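Side-chain contact in carbohydrate binding module (Uncultured bacterium, PDB 2W3J), which probably binds uronic acid-containing sugars, as a calcium-containing carbohydrate binding module of family 35: residues Pro84-Asn88 with Trp89-Gln93. Sequence-based numbering, arbitrary orientation. Where two conformers were deposited one is given.
Sequences PTNSN and WTQWQ
Asn88 and Thr90 meet through their polar ends at the turn of the loop, on either side of Trp89, whose indole leaves the loop to stack on His22, about 7 Å from a bound calcium ion. The side chains of Asn86 and Asn88 both bond to backbone groups and so help define a loop that has no regular structure until Gln93. At Thr90 the Asn88 amide oxygen is gripped twice: OD1 of Asn88 accepts from the backbone N of Thr90 at 2.9 Å and from Thr90 OG1 at 2.7 Å, both donors tilted modestly from the carbonyl plane. The hydroxyl reaches it because chi1 of Thr90, 82°, places OG1 between its own N and carbonyl carbon, and two bonds on one oxygen should limit rotation of the Asn88 amide.

Gln91 closes the turn through its N, 3.1 Å from Asn88 O. Its carbonyl oxygen then receives the Asn86 side chain: ND2 of Asn86 lies 3.0 Å from Gln91 O, the bond fairly straight at 159° and almost within the amide plane of the asparagine. A water sits 2.8 Å from both Asn86 OD1 and Gln91 O. OD1 of Asn86 also accepts from Asn88 N at 3.0 Å, so both ends of this amide are engaged. Gln93, opening strand 93-101, sends its extended chain back across the loop mouth; its amide stacks on that of Asn86, the planes 24° apart, and its end lies beside Pro84. The loop thus combines a type I beta turn, Asn88 to Gln91, with an Asx turn in which Asn86 OD1 takes the N-H of Asn88, at the surface between strands 76-81 and 93-101 of the beta-sandwich.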
# COMPACT_ATOMS: atom_id res chain seq x y z
N PRO A 84 9.70 6.46 6.39
CA PRO A 84 10.52 6.83 7.52
C PRO A 84 9.79 6.58 8.82
O PRO A 84 8.54 6.56 8.86
CB PRO A 84 10.69 8.33 7.33
CG PRO A 84 9.50 8.77 6.56
CD PRO A 84 9.31 7.63 5.58
N THR A 85 10.56 6.40 9.89
CA THR A 85 9.95 6.39 11.21
C THR A 85 9.76 7.81 11.78
O THR A 85 10.58 8.71 11.55
CB THR A 85 10.77 5.56 12.19
OG1 THR A 85 10.22 5.70 13.49
CG2 THR A 85 12.24 6.07 12.25
N ASN A 86 8.69 8.03 12.54
CA ASN A 86 8.57 9.24 13.33
C ASN A 86 8.53 8.94 14.85
O ASN A 86 8.21 9.82 15.63
CB ASN A 86 7.31 10.03 12.92
CG ASN A 86 6.04 9.23 13.15
OD1 ASN A 86 6.11 8.11 13.64
ND2 ASN A 86 4.87 9.82 12.80
N SER A 87 8.83 7.70 15.24
CA SER A 87 8.88 7.30 16.66
C SER A 87 7.56 7.58 17.34
O SER A 87 7.51 7.78 18.54
CB SER A 87 9.99 8.07 17.42
OG SER A 87 11.26 7.78 16.85
N ASN A 88 6.48 7.61 16.57
CA ASN A 88 5.18 7.96 17.11
C ASN A 88 4.08 7.19 16.37
O ASN A 88 3.59 7.61 15.30
CB ASN A 88 4.92 9.47 16.96
CG ASN A 88 3.68 9.92 17.71
OD1 ASN A 88 2.77 9.13 17.99
ND2 ASN A 88 3.60 11.20 18.01
N TRP A 89 3.67 6.08 16.98
CA TRP A 89 2.68 5.18 16.35
C TRP A 89 1.30 5.80 16.36
O TRP A 89 0.38 5.25 15.75
CB TRP A 89 2.63 3.86 17.10
CG TRP A 89 3.87 3.04 16.95
CD1 TRP A 89 4.85 2.86 17.87
CD2 TRP A 89 4.26 2.28 15.79
NE1 TRP A 89 5.83 2.03 17.36
CE2 TRP A 89 5.48 1.66 16.09
CE3 TRP A 89 3.67 2.05 14.53
CZ2 TRP A 89 6.14 0.81 15.18
CZ3 TRP A 89 4.34 1.21 13.62
CH2 TRP A 89 5.54 0.59 13.97
N THR A 90 1.12 6.91 17.09
CA THR A 90 -0.19 7.59 17.08
C THR A 90 -0.34 8.57 15.91
O THR A 90 -1.45 9.02 15.60
CB THR A 90 -0.50 8.35 18.38
OG1 THR A 90 0.14 9.65 18.36
CG2 THR A 90 -0.05 7.55 19.60
N GLN A 91 0.78 8.88 15.27
CA GLN A 91 0.78 9.81 14.16
C GLN A 91 1.01 9.04 12.87
O GLN A 91 2.14 8.64 12.54
CB GLN A 91 1.84 10.89 14.37
CG GLN A 91 2.01 11.83 13.18
CD GLN A 91 0.79 12.71 12.96
OE1 GLN A 91 0.51 13.59 13.77
NE2 GLN A 91 0.05 12.47 11.88
N TRP A 92 -0.07 8.79 12.16
CA TRP A 92 0.01 8.08 10.90
C TRP A 92 0.65 9.03 9.87
O TRP A 92 0.59 10.26 10.03
CB TRP A 92 -1.40 7.65 10.47
CG TRP A 92 -1.94 6.58 11.38
CD1 TRP A 92 -2.48 6.73 12.63
CD2 TRP A 92 -1.90 5.18 11.12
NE1 TRP A 92 -2.83 5.49 13.15
CE2 TRP A 92 -2.48 4.52 12.25
CE3 TRP A 92 -1.47 4.40 10.04
CZ2 TRP A 92 -2.62 3.14 12.32
CZ3 TRP A 92 -1.59 3.02 10.12
CH2 TRP A 92 -2.19 2.41 11.24
N GLN A 93 1.25 8.45 8.83
CA GLN A 93 2.01 9.24 7.84
C GLN A 93 1.46 8.93 6.48
O GLN A 93 0.74 7.94 6.30
CB GLN A 93 3.49 8.85 7.89
CG GLN A 93 4.14 9.05 9.28
CD GLN A 93 5.59 8.62 9.29
OE1 GLN A 93 6.00 7.70 10.01
NE2 GLN A 93 6.41 9.30 8.48
O HOH W 1 4.15 6.66 12.26